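Local coordinates for 3-oxo-tetronate kinase (Salmonella typhimurium, PDB 3DQQ), which probably catalyses the ATP-dependent phosphorylation of 3-oxo-tetronate to 3-oxo-tetronate 4-phosphate, as a member of the four-carbon acid sugar kinase family, at residues A[269-274]-A[414-419]; A[99-104]-A[162-167]; A[173-178]-A[207-212]; A[34-39]-A[69-74]. All coordinates share one frame; numbering follows the deposited sequence.

Contact 1. Residues A[269-274]-A[414-419]; sequences AFYRQH and RAQREF
Tyr271, on helix 262-271, meets Gln416 of helix 411-417 in the nucleotide-binding half of the kinase. The backbones stay well apart, the closest CA atoms being those of Tyr271 and Arg414 at 10.3 Å, and the joint is small, burying 73 Å² in all. It is therefore the long side chains that bridge the gap. They run at roughly a right angle to each other, and the phenol ring and the amide group are inclined by 51°, an oblique approach and not a stack. The amide end of Gln416 comes up to the hydroxyl end of the tyrosine, with Gln416 CD lying 3.9 Å from Tyr271 OH. Tyr271 CG stands opposite the backbone N (chi1 -167°), which carries the ring out past its own helix towards Gln416. The phenol OH has a partner beyond the two segments, Ala310 O, and since a carbonyl can only accept, the hydroxyl is the donor in that hydrogen bond. Ile413 packs against Tyr271, Phe270 and His274, while Ile358 of strand 356-360 lies against Gln416 and Ala415, so apolar side chains line the polar meeting. Arg414 NH1, on the last turn of helix 411-417, forms a 2.7 Å salt bridge with OE1 of Glu418, the first residue past the helix, with a weak, bent hydrogen bond of 128°.

Contact 2. Residues A[99-104]-A[162-167]; sequences VTDALM and QAQGRC
Asp101 reaches from helix 96-106 to the backbone of Ala163 and Gln164, and its side chain carries nearly the whole contact. Its CB is directed at the loop. From there, chi1 of -67° places CG next to the backbone N of Asp101 and opposite its carbonyl carbon, which brings the carboxylate up to the loop; CG itself stops 4.0 Å from Gln164 N. The two oxygens then divide the work. OD2 takes the loop: Gln164 N donates to Asp101 OD2 at 3.1 Å, and the N-H...O angle of 166° shows a nearly straight bond. The amide approaches from the syn side of the carboxylate but is tilted 29° out of its plane. Around that bond OD2 also touches carbon, with Ala163 CA at 3.5 Å and Ala163 CB at 3.6 Å on one residue, and Gln164 CG at 3.7 Å on the next. In the sugar-binding N-terminal domain this ties a helix beside the parallel strands to the irregular loop leading from helix 155-160 into strand 167-170. OD1 turns to other partners, a salt bridge with Arg195 NH2 and a hydrogen bond with Tyr196 OH. The carboxylate is thus gripped at both oxygens, and the arginine would probably favour its ionised form. Tyr196 OH is also hydrogen-bonded to Gly165 N, the backbone amide that directly follows the one of Gln164 bound by Asp101 OD2.

Contact 3. Residues A[173-178]-A[207-212]; sequences QTLDEG and LEIQGE
Two torsions set Ile209 against Leu175: chi1 of -66° turns CG1 beside the backbone N with CG2 opposite that nitrogen, and chi2 of 158° extends the chain to CD1. Both branches thereby face helix 172-177. The tip does the touching, Ile209 CD1 lying 3.5 Å from Leu175 O, while Ile209 CG2 is 4.0 Å from the same oxygen. That carbonyl is not left to carbon alone, since Gly178 N donates to Leu175 O at 2.8 Å as the helix ends. The side chains meet more loosely, Leu175 CG standing 4.5 Å from Ile209 CG2. On the neighbouring position of helix 204-214, the amide end of Gln210 comes alongside the leucine branch, with Leu175 CD2 4.2 Å from Gln210 NE2. The amide is oriented by other groups: Gln210 OE1 is hydrogen-bonded to Ser115 OG, and NE2 makes a weak bond to Asp200 O. A polar tie accompanies the apolar one, because Asp176 OD1 forms a salt bridge with Arg205 NH1 and a hydrogen bond with His206 NE2, just ahead of the 207-212 segment. Gly178, with its positive phi of 107°, ends one helix and occupies the N-cap position of helix 179-191. With no bond joining the two segments and 191 Å² buried, this is helix-to-helix packing in the layered alpha/beta architecture of the sugar-binding N-terminal domain.

Contact 4. Residues A[34-39]-A[69-74]; sequences DVPTGT and LVWLKK
Pro36 lies over one face of the Trp71 indole, and Gly38 meets its edge. Pro36 CB sits 3.5 Å from the centroid of the five-membered ring of Trp71 and 17° off its normal, a CH-pi contact; Pro36 CG continues across the shared bond, 3.6 Å from Trp71 CD2. At the rim, Trp71 NE1 donates to Gly38 O at 3.3 Å. The N-H...O angle of 167° makes this bond straight, and the oxygen lies close to the indole plane, although the donor stands above the plane of the carbonyl. Beyond it, Thr39 C approaches Trp71 CZ2 at 4.1 Å. Indole and loop thus dock the loop after strand 29-33 onto helix 58-74, in the alpha/beta sugar-binding domain. Trp71 CG opposite its backbone N (chi1 -175°) sends the ring off the helix to the loop. In the next shell, strand 46-50 supports both partners: Ile49 touches Pro36 and Trp71, and Val47 also touches the indole. Upstream of the proline, Val35 packs on Gln64 and Ala67 of helix 58-74. Backbone hydrogen bonding between Asp34 and Ser50 holds the loop's start, while Asp34 OD1 accepts a local bond from Val35 N at 2.9 Å.

How the contacts relate
Read from the N terminus, the four contacts close in series, and none nests within or crosses another. Contact 4 closes first, over 29 intervening residues, joining the loop after strand 29-33 to helix 58-74. Contact 2 follows with 57 between its segments, and contact 3 with 28, each adding helices or loops around the strands of the same sugar-binding domain. Contacts 2 and 4 touch: Leu103 CD2 packs 4.1 Å from Leu69 CD2, joining helices 96-106 and 58-74. Contact 3 touches neither; its nearest atoms are about 13 Å from contact 2 and about 18 Å from contact 4. Contact 1 spans 139 residues in the nucleotide-binding half, its centre about 46 Å from that of contact 2.

Contact 1. Residues A[269-274]-A[414-419]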
loop_
_atom_site.group_PDB
_atom_site.type_symbol
_atom_site.label_atom_id
_atom_site.label_comp_id
_atom_site.label_asym_id
_atom_site.label_seq_id
_atom_site.Cartn_x
_atom_site.Cartn_y
_atom_site.Cartn_z
ATOM N N ALA A 269 0.601 14.639 -10.886
ATOM C CA ALA A 269 -0.646 15.289 -11.342
ATOM C C ALA A 269 -0.424 16.804 -11.517
ATOM O O ALA A 269 -0.851 17.388 -12.509
ATOM C CB ALA A 269 -1.756 15.010 -10.389
ATOM N N PHE A 270 0.312 17.416 -10.592
ATOM C CA PHE A 270 0.591 18.855 -10.629
ATOM C C PHE A 270 1.546 19.206 -11.753
ATOM O O PHE A 270 1.186 19.937 -12.673
ATOM C CB PHE A 270 1.168 19.301 -9.279
ATOM C CG PHE A 270 1.559 20.758 -9.225
ATOM C CD1 PHE A 270 0.601 21.739 -8.997
ATOM C CD2 PHE A 270 2.900 21.138 -9.362
ATOM C CE1 PHE A 270 0.959 23.084 -8.932
ATOM C CE2 PHE A 270 3.283 22.490 -9.298
ATOM C CZ PHE A 270 2.307 23.467 -9.088
ATOM N N TYR A 271 2.750 18.642 -11.688
ATOM C CA TYR A 271 3.789 18.907 -12.670
ATOM C C TYR A 271 3.372 18.709 -14.124
ATOM O O TYR A 271 3.870 19.423 -15.006
ATOM C CB TYR A 271 5.001 18.031 -12.406
ATOM C CG TYR A 271 6.232 18.441 -13.176
ATOM C CD1 TYR A 271 6.762 17.624 -14.163
ATOM C CD2 TYR A 271 6.867 19.649 -12.908
ATOM C CE1 TYR A 271 7.899 17.993 -14.867
ATOM C CE2 TYR A 271 8.000 20.032 -13.603
ATOM C CZ TYR A 271 8.518 19.203 -14.589
ATOM O OH TYR A 271 9.643 19.588 -15.280
ATOM N N ARG A 272 2.484 17.750 -14.391
ATOM C CA ARG A 272 2.191 17.368 -15.787
ATOM C C ARG A 272 1.390 18.450 -16.555
ATOM O O ARG A 272 1.344 18.457 -17.778
ATOM C CB ARG A 272 1.494 16.000 -15.845
ATOM C CG ARG A 272 0.027 16.080 -15.973
ATOM C CD ARG A 272 -0.739 14.844 -15.505
ATOM N NE ARG A 272 -0.150 13.510 -15.711
ATOM C CZ ARG A 272 0.021 12.915 -16.882
ATOM N NH1 ARG A 272 -0.270 13.543 -18.011
ATOM N NH2 ARG A 272 0.533 11.705 -16.923
ATOM N N GLN A 273 0.773 19.352 -15.800
ATOM C CA GLN A 273 0.157 20.560 -16.332
ATOM C C GLN A 273 1.141 21.627 -16.742
ATOM O O GLN A 273 0.758 22.578 -17.407
ATOM C CB GLN A 273 -0.767 21.139 -15.281
ATOM C CG GLN A 273 -1.943 20.229 -15.085
ATOM C CD GLN A 273 -2.730 20.529 -13.863
ATOM O OE1 GLN A 273 -2.587 19.844 -12.861
ATOM N NE2 GLN A 273 -3.585 21.547 -13.928
ATOM N N HIS A 274 2.394 21.488 -16.343
ATOM C CA HIS A 274 3.377 22.523 -16.583
ATOM C C HIS A 274 4.488 22.099 -17.507
ATOM O O HIS A 274 5.257 22.938 -17.961
ATOM C CB HIS A 274 3.991 22.971 -15.267
ATOM C CG HIS A 274 2.988 23.511 -14.305
ATOM N ND1 HIS A 274 2.598 24.830 -14.301
ATOM C CD2 HIS A 274 2.282 22.905 -13.321
ATOM C CE1 HIS A 274 1.693 25.017 -13.356
ATOM N NE2 HIS A 274 1.485 23.864 -12.743
ATOM N N ARG A 414 9.953 23.131 -7.910
ATOM C CA ARG A 414 10.870 23.860 -7.039
ATOM C C ARG A 414 12.276 23.408 -7.283
ATOM O O ARG A 414 13.160 24.243 -7.402
ATOM C CB ARG A 414 10.488 23.737 -5.564
ATOM C CG ARG A 414 9.072 24.355 -5.329
ATOM C CD ARG A 414 8.706 24.646 -3.859
ATOM N NE ARG A 414 9.068 23.518 -2.997
ATOM C CZ ARG A 414 10.211 23.416 -2.314
ATOM N NH1 ARG A 414 11.144 24.371 -2.355
ATOM N NH2 ARG A 414 10.409 22.333 -1.573
ATOM N N ALA A 415 12.456 22.094 -7.424
ATOM C CA ALA A 415 13.746 21.501 -7.743
ATOM C C ALA A 415 14.480 22.257 -8.847
ATOM O O ALA A 415 15.694 22.309 -8.871
ATOM C CB ALA A 415 13.540 20.067 -8.162
ATOM N N GLN A 416 13.721 22.838 -9.767
ATOM C CA GLN A 416 14.275 23.506 -10.919
ATOM C C GLN A 416 14.310 25.010 -10.746
ATOM O O GLN A 416 15.296 25.646 -11.049
ATOM C CB GLN A 416 13.428 23.166 -12.141
ATOM C CG GLN A 416 13.701 21.806 -12.739
ATOM C CD GLN A 416 12.722 21.429 -13.842
ATOM O OE1 GLN A 416 11.613 20.974 -13.583
ATOM N NE2 GLN A 416 13.141 21.599 -15.070
ATOM N N ARG A 417 13.203 25.568 -10.279
ATOM C CA ARG A 417 12.984 27.015 -10.281
ATOM C C ARG A 417 13.747 27.728 -9.184
ATOM O O ARG A 417 14.187 28.860 -9.355
ATOM C CB ARG A 417 11.500 27.323 -10.089
ATOM C CG ARG A 417 10.644 27.043 -11.297
ATOM C CD ARG A 417 10.515 28.235 -12.218
ATOM N NE ARG A 417 9.604 27.953 -13.331
ATOM C CZ ARG A 417 8.273 27.842 -13.216
ATOM N NH1 ARG A 417 7.637 27.963 -12.038
ATOM N NH2 ARG A 417 7.562 27.591 -14.300
ATOM N N GLU A 418 13.885 27.073 -8.040
ATOM C CA GLU A 418 14.673 27.637 -6.957
ATOM C C GLU A 418 16.152 27.295 -7.039
ATOM O O GLU A 418 16.865 27.514 -6.086
ATOM C CB GLU A 418 14.081 27.225 -5.619
ATOM C CG GLU A 418 12.743 27.911 -5.408
ATOM C CD GLU A 418 11.821 27.166 -4.437
ATOM O OE1 GLU A 418 12.320 26.607 -3.402
ATOM O OE2 GLU A 418 10.585 27.157 -4.704
ATOM N N PHE A 419 16.627 26.778 -8.165
ATOM C CA PHE A 419 18.031 26.475 -8.294
ATOM C C PHE A 419 18.455 26.659 -9.714
ATOM O O PHE A 419 18.317 25.788 -10.515
ATOM C CB PHE A 419 18.298 25.052 -7.848
ATOM C CG PHE A 419 17.880 24.792 -6.456
ATOM C CD1 PHE A 419 18.763 24.978 -5.410
ATOM C CD2 PHE A 419 16.581 24.416 -6.173
ATOM C CE1 PHE A 419 18.369 24.761 -4.101
ATOM C CE2 PHE A 419 16.179 24.207 -4.865
ATOM C CZ PHE A 419 17.086 24.379 -3.827
#

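Contact 2. Residues A[99-104]-A[162-167]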
loop_
_atom_site.group_PDB
_atom_site.type_symbol
_atom_site.label_atom_id
_atom_site.label_comp_id
_atom_site.label_asym_id
_atom_site.label_seq_id
_atom_site.Cartn_x
_atom_site.Cartn_y
_atom_site.Cartn_z
ATOM N N VAL A 99 26.276 -3.849 16.165
ATOM C CA VAL A 99 27.218 -2.946 15.464
ATOM C C VAL A 99 27.924 -1.988 16.443
ATOM O O VAL A 99 29.124 -1.772 16.332
ATOM C CB VAL A 99 26.522 -2.184 14.309
ATOM C CG1 VAL A 99 27.434 -1.148 13.715
ATOM C CG2 VAL A 99 26.034 -3.194 13.239
ATOM N N THR A 100 27.189 -1.442 17.404
ATOM C CA THR A 100 27.786 -0.559 18.396
ATOM C C THR A 100 28.889 -1.255 19.164
ATOM O O THR A 100 30.006 -0.761 19.210
ATOM C CB THR A 100 26.745 0.008 19.384
ATOM O OG1 THR A 100 25.700 0.667 18.644
ATOM C CG2 THR A 100 27.381 1.018 20.344
ATOM N N ASP A 101 28.611 -2.419 19.729
ATOM C CA ASP A 101 29.633 -3.122 20.468
ATOM C C ASP A 101 30.832 -3.446 19.601
ATOM O O ASP A 101 31.989 -3.462 20.089
ATOM C CB ASP A 101 29.113 -4.411 21.072
ATOM C CG ASP A 101 28.059 -4.195 22.179
ATOM O OD1 ASP A 101 28.199 -3.271 23.030
ATOM O OD2 ASP A 101 27.069 -4.985 22.169
ATOM N N ALA A 102 30.611 -3.703 18.325
ATOM C CA ALA A 102 31.736 -4.065 17.478
ATOM C C ALA A 102 32.596 -2.825 17.270
ATOM O O ALA A 102 33.818 -2.896 17.378
ATOM C CB ALA A 102 31.290 -4.639 16.184
ATOM N N LEU A 103 31.971 -1.686 16.991
ATOM C CA LEU A 103 32.723 -0.458 16.719
ATOM C C LEU A 103 33.492 -0.091 17.977
ATOM O O LEU A 103 34.654 0.308 17.900
ATOM C CB LEU A 103 31.797 0.706 16.275
ATOM C CG LEU A 103 30.992 0.579 14.945
ATOM C CD1 LEU A 103 29.925 1.696 14.761
ATOM C CD2 LEU A 103 31.911 0.554 13.742
ATOM N N MET A 104 32.876 -0.249 19.134
ATOM C CA MET A 104 33.546 0.108 20.371
ATOM C C MET A 104 34.796 -0.719 20.519
ATOM O O MET A 104 35.868 -0.209 20.855
ATOM C CB MET A 104 32.619 -0.067 21.586
ATOM C CG MET A 104 31.367 0.876 21.622
ATOM S SD MET A 104 30.283 0.479 23.051
ATOM C CE MET A 104 31.431 1.139 24.278
ATOM N N GLN A 162 19.679 -6.246 23.044
ATOM C CA GLN A 162 20.315 -6.274 21.757
ATOM C C GLN A 162 21.833 -6.194 21.864
ATOM O O GLN A 162 22.520 -6.354 20.876
ATOM C CB GLN A 162 19.895 -4.953 21.143
ATOM C CG GLN A 162 19.754 -4.958 19.736
ATOM C CD GLN A 162 19.390 -3.622 19.187
ATOM O OE1 GLN A 162 18.544 -2.875 19.726
ATOM N NE2 GLN A 162 20.034 -3.305 18.076
ATOM N N ALA A 163 22.344 -5.860 23.049
ATOM C CA ALA A 163 23.728 -5.480 23.236
ATOM C C ALA A 163 24.286 -6.186 24.467
ATOM O O ALA A 163 23.542 -6.721 25.296
ATOM C CB ALA A 163 23.809 -4.016 23.425
ATOM N N GLN A 164 25.596 -6.153 24.611
ATOM C CA GLN A 164 26.232 -6.795 25.741
ATOM C C GLN A 164 26.259 -6.073 27.063
ATOM O O GLN A 164 26.464 -6.707 28.057
ATOM C CB GLN A 164 27.684 -6.946 25.453
ATOM C CG GLN A 164 28.018 -7.842 24.310
ATOM C CD GLN A 164 29.519 -8.020 24.293
ATOM O OE1 GLN A 164 30.171 -8.150 25.403
ATOM N NE2 GLN A 164 30.098 -7.999 23.075
ATOM N N GLY A 165 26.219 -4.750 27.094
ATOM C CA GLY A 165 26.449 -4.060 28.357
ATOM C C GLY A 165 25.220 -3.416 28.958
ATOM O O GLY A 165 24.094 -3.574 28.489
ATOM N N ARG A 166 25.472 -2.638 29.994
ATOM C CA ARG A 166 24.437 -1.888 30.679
ATOM C C ARG A 166 24.365 -0.497 30.155
ATOM O O ARG A 166 25.393 0.130 29.866
ATOM C CB ARG A 166 24.727 -1.833 32.152
ATOM C CG ARG A 166 24.655 -3.191 32.730
ATOM C CD ARG A 166 24.532 -3.129 34.241
ATOM N NE ARG A 166 25.729 -2.520 34.828
ATOM C CZ ARG A 166 25.765 -1.450 35.628
ATOM N NH1 ARG A 166 24.637 -0.791 35.993
ATOM N NH2 ARG A 166 26.975 -1.042 36.045
ATOM N N CYS A 167 23.146 -0.005 30.094
ATOM C CA CYS A 167 22.833 1.255 29.474
ATOM C C CYS A 167 22.202 2.260 30.432
ATOM O O CYS A 167 21.259 1.950 31.060
ATOM C CB CYS A 167 21.847 0.963 28.374
ATOM S SG CYS A 167 21.455 2.403 27.426
#

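Contact 3. Residues A[173-178]-A[207-212]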
loop_
_atom_site.group_PDB
_atom_site.type_symbol
_atom_site.label_atom_id
_atom_site.label_comp_id
_atom_site.label_asym_id
_atom_site.label_seq_id
_atom_site.Cartn_x
_atom_site.Cartn_y
_atom_site.Cartn_z
ATOM N N GLN A 173 16.884 17.440 32.302
ATOM C CA GLN A 173 17.268 18.353 33.379
ATOM C C GLN A 173 18.776 18.522 33.552
ATOM O O GLN A 173 19.218 19.611 33.916
ATOM C CB GLN A 173 16.650 17.905 34.693
ATOM C CG GLN A 173 15.175 18.166 34.759
ATOM C CD GLN A 173 14.298 17.030 34.252
ATOM O OE1 GLN A 173 14.794 15.979 33.792
ATOM N NE2 GLN A 173 12.961 17.235 34.334
ATOM N N THR A 174 19.578 17.479 33.326
ATOM C CA THR A 174 21.040 17.637 33.427
ATOM C C THR A 174 21.578 18.506 32.277
ATOM O O THR A 174 22.391 19.395 32.458
ATOM C CB THR A 174 21.725 16.293 33.381
ATOM O OG1 THR A 174 21.245 15.469 34.441
ATOM C CG2 THR A 174 23.237 16.434 33.484
ATOM N N LEU A 175 21.116 18.221 31.075
ATOM C CA LEU A 175 21.464 19.025 29.919
ATOM C C LEU A 175 21.148 20.480 30.233
ATOM O O LEU A 175 21.902 21.376 29.895
ATOM C CB LEU A 175 20.651 18.546 28.713
ATOM C CG LEU A 175 21.243 17.533 27.731
ATOM C CD1 LEU A 175 22.301 16.653 28.277
ATOM C CD2 LEU A 175 20.132 16.708 27.170
ATOM N N ASP A 176 20.019 20.702 30.893
ATOM C CA ASP A 176 19.602 22.048 31.263
ATOM C C ASP A 176 20.540 22.664 32.280
ATOM O O ASP A 176 20.663 23.865 32.347
ATOM C CB ASP A 176 18.142 22.057 31.785
ATOM C CG ASP A 176 17.090 21.754 30.659
ATOM O OD1 ASP A 176 17.394 22.099 29.477
ATOM O OD2 ASP A 176 15.988 21.156 30.944
ATOM N N GLU A 177 21.206 21.866 33.086
ATOM C CA GLU A 177 22.267 22.410 33.915
ATOM C C GLU A 177 23.537 22.740 33.129
ATOM O O GLU A 177 24.381 23.440 33.621
ATOM C CB GLU A 177 22.629 21.448 35.041
ATOM C CG GLU A 177 21.662 21.495 36.200
ATOM C CD GLU A 177 21.763 20.270 37.164
ATOM O OE1 GLU A 177 22.723 19.442 37.047
ATOM O OE2 GLU A 177 20.843 20.145 38.047
ATOM N N GLY A 178 23.703 22.210 31.932
ATOM C CA GLY A 178 24.840 22.580 31.126
ATOM C C GLY A 178 25.966 21.569 30.959
ATOM O O GLY A 178 25.909 20.407 31.443
ATOM N N LEU A 207 20.231 19.248 21.819
ATOM C CA LEU A 207 21.166 18.697 20.863
ATOM C C LEU A 207 22.422 19.529 20.726
ATOM O O LEU A 207 23.524 18.970 20.598
ATOM C CB LEU A 207 20.509 18.513 19.520
ATOM C CG LEU A 207 19.418 17.423 19.558
ATOM C CD1 LEU A 207 18.677 17.380 18.231
ATOM C CD2 LEU A 207 20.029 16.084 19.918
ATOM N N GLU A 208 22.296 20.847 20.793
ATOM C CA GLU A 208 23.459 21.707 20.733
ATOM C C GLU A 208 24.345 21.475 21.939
ATOM O O GLU A 208 25.563 21.450 21.820
ATOM C CB GLU A 208 23.064 23.160 20.660
ATOM C CG GLU A 208 22.369 23.578 19.354
ATOM C CD GLU A 208 21.972 25.085 19.328
ATOM O OE1 GLU A 208 22.026 25.710 18.241
ATOM O OE2 GLU A 208 21.622 25.658 20.402
ATOM N N ILE A 209 23.741 21.284 23.105
ATOM C CA ILE A 209 24.521 21.010 24.314
ATOM C C ILE A 209 25.246 19.664 24.181
ATOM O O ILE A 209 26.391 19.517 24.585
ATOM C CB ILE A 209 23.616 21.028 25.559
ATOM C CG1 ILE A 209 23.080 22.445 25.773
ATOM C CG2 ILE A 209 24.372 20.564 26.800
ATOM C CD1 ILE A 209 21.779 22.544 26.605
ATOM N N GLN A 210 24.577 18.672 23.606
ATOM C CA GLN A 210 25.193 17.358 23.485
ATOM C C GLN A 210 26.400 17.482 22.572
ATOM O O GLN A 210 27.475 16.979 22.892
ATOM C CB GLN A 210 24.226 16.338 22.913
ATOM C CG GLN A 210 23.068 15.891 23.786
ATOM C CD GLN A 210 22.106 14.991 22.982
ATOM O OE1 GLN A 210 22.532 14.389 21.998
ATOM N NE2 GLN A 210 20.834 14.883 23.398
ATOM N N GLY A 211 26.191 18.180 21.445
ATOM C CA GLY A 211 27.230 18.456 20.473
ATOM C C GLY A 211 28.408 19.080 21.143
ATOM O O GLY A 211 29.538 18.717 20.900
ATOM N N GLU A 212 28.150 20.005 22.029
ATOM C CA GLU A 212 29.224 20.680 22.700
ATOM C C GLU A 212 29.967 19.774 23.675
ATOM O O GLU A 212 31.157 19.909 23.865
ATOM C CB GLU A 212 28.670 21.881 23.450
ATOM C CG GLU A 212 29.763 22.802 24.022
ATOM C CD GLU A 212 29.229 24.198 24.358
ATOM O OE1 GLU A 212 28.053 24.481 23.944
ATOM O OE2 GLU A 212 29.971 25.010 25.023
#

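Contact 4. Residues A[34-39]-A[69-74]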
loop_
_atom_site.group_PDB
_atom_site.type_symbol
_atom_site.label_atom_id
_atom_site.label_comp_id
_atom_site.label_asym_id
_atom_site.label_seq_id
_atom_site.Cartn_x
_atom_site.Cartn_y
_atom_site.Cartn_z
ATOM N N ASP A 34 27.838 2.119 -0.177
ATOM C CA ASP A 34 28.649 0.953 0.091
ATOM C C ASP A 34 30.029 1.324 0.588
ATOM O O ASP A 34 30.448 2.470 0.470
ATOM C CB ASP A 34 28.742 0.075 -1.139
ATOM C CG ASP A 34 28.753 -1.459 -0.798
ATOM O OD1 ASP A 34 29.000 -1.877 0.408
ATOM O OD2 ASP A 34 28.507 -2.244 -1.775
ATOM N N VAL A 35 30.744 0.359 1.148
ATOM C CA VAL A 35 32.084 0.595 1.654
ATOM C C VAL A 35 32.953 1.193 0.591
ATOM O O VAL A 35 33.059 0.639 -0.484
ATOM C CB VAL A 35 32.758 -0.705 2.103
ATOM C CG1 VAL A 35 34.202 -0.439 2.527
ATOM C CG2 VAL A 35 31.953 -1.352 3.200
ATOM N N PRO A 36 33.579 2.324 0.865
ATOM C CA PRO A 36 34.372 2.954 -0.161
ATOM C C PRO A 36 35.576 2.161 -0.600
ATOM O O PRO A 36 36.172 1.429 0.150
ATOM C CB PRO A 36 34.827 4.246 0.488
ATOM C CG PRO A 36 33.908 4.457 1.598
ATOM C CD PRO A 36 33.587 3.118 2.092
ATOM N N THR A 37 35.904 2.304 -1.854
ATOM C CA THR A 37 36.977 1.550 -2.449
ATOM C C THR A 37 38.056 2.540 -2.788
ATOM O O THR A 37 39.194 2.152 -2.944
ATOM C CB THR A 37 36.504 0.837 -3.738
ATOM O OG1 THR A 37 36.107 1.823 -4.675
ATOM C CG2 THR A 37 35.277 -0.059 -3.477
ATOM N N GLY A 38 37.723 3.823 -2.875
ATOM C CA GLY A 38 38.695 4.791 -3.330
ATOM C C GLY A 38 39.512 5.399 -2.223
ATOM O O GLY A 38 39.953 4.729 -1.316
ATOM N N THR A 39 39.634 6.709 -2.313
ATOM C CA THR A 39 40.506 7.531 -1.521
ATOM C C THR A 39 39.640 8.674 -1.005
ATOM O O THR A 39 38.626 8.974 -1.587
ATOM C CB THR A 39 41.625 8.090 -2.435
ATOM O OG1 THR A 39 42.182 9.272 -1.835
ATOM C CG2 THR A 39 41.096 8.395 -3.933
ATOM N N LEU A 69 34.652 1.197 8.797
ATOM C CA LEU A 69 35.527 1.807 9.803
ATOM C C LEU A 69 36.995 1.701 9.405
ATOM O O LEU A 69 37.745 2.658 9.600
ATOM C CB LEU A 69 35.296 1.175 11.158
ATOM C CG LEU A 69 36.141 1.716 12.295
ATOM C CD1 LEU A 69 35.774 3.146 12.610
ATOM C CD2 LEU A 69 35.985 0.850 13.561
ATOM N N VAL A 70 37.411 0.564 8.820
ATOM C CA VAL A 70 38.789 0.400 8.372
ATOM C C VAL A 70 39.101 1.459 7.363
ATOM O O VAL A 70 40.160 2.054 7.391
ATOM C CB VAL A 70 39.103 -0.989 7.759
ATOM C CG1 VAL A 70 40.443 -0.929 6.913
ATOM C CG2 VAL A 70 39.216 -2.079 8.854
ATOM N N TRP A 71 38.172 1.738 6.483
ATOM C CA TRP A 71 38.415 2.786 5.529
ATOM C C TRP A 71 38.492 4.181 6.159
ATOM O O TRP A 71 39.384 4.942 5.846
ATOM C CB TRP A 71 37.338 2.764 4.477
ATOM C CG TRP A 71 37.550 3.737 3.369
ATOM C CD1 TRP A 71 38.229 3.529 2.233
ATOM C CD2 TRP A 71 37.046 5.070 3.306
ATOM N NE1 TRP A 71 38.180 4.652 1.437
ATOM C CE2 TRP A 71 37.471 5.620 2.095
ATOM C CE3 TRP A 71 36.301 5.861 4.175
ATOM C CZ2 TRP A 71 37.156 6.911 1.719
ATOM C CZ3 TRP A 71 35.982 7.152 3.794
ATOM C CH2 TRP A 71 36.404 7.657 2.587
ATOM N N LEU A 72 37.543 4.523 7.013
ATOM C CA LEU A 72 37.537 5.821 7.658
ATOM C C LEU A 72 38.834 6.026 8.432
ATOM O O LEU A 72 39.412 7.101 8.400
ATOM C CB LEU A 72 36.363 5.942 8.619
ATOM C CG LEU A 72 34.976 6.112 8.014
ATOM C CD1 LEU A 72 33.866 6.030 9.111
ATOM C CD2 LEU A 72 34.961 7.417 7.239
ATOM N N LYS A 73 39.292 4.999 9.131
ATOM C CA LYS A 73 40.538 5.116 9.883
ATOM C C LYS A 73 41.723 5.348 8.954
ATOM O O LYS A 73 42.594 6.103 9.231
ATOM C CB LYS A 73 40.804 3.861 10.688
ATOM C CG LYS A 73 40.220 3.863 12.057
ATOM C CD LYS A 73 40.577 2.456 12.721
ATOM C CE LYS A 73 40.581 2.456 14.336
ATOM N NZ LYS A 73 39.907 1.215 14.871
ATOM N N LYS A 74 41.733 4.680 7.831
ATOM C CA LYS A 74 42.751 4.913 6.827
ATOM C C LYS A 74 42.767 6.353 6.331
ATOM O O LYS A 74 43.779 6.851 6.014
ATOM C CB LYS A 74 42.486 3.963 5.677
ATOM C CG LYS A 74 43.546 3.859 4.620
ATOM C CD LYS A 74 43.314 2.560 3.754
ATOM C CE LYS A 74 43.473 1.242 4.699
ATOM N NZ LYS A 74 42.556 0.027 4.419
#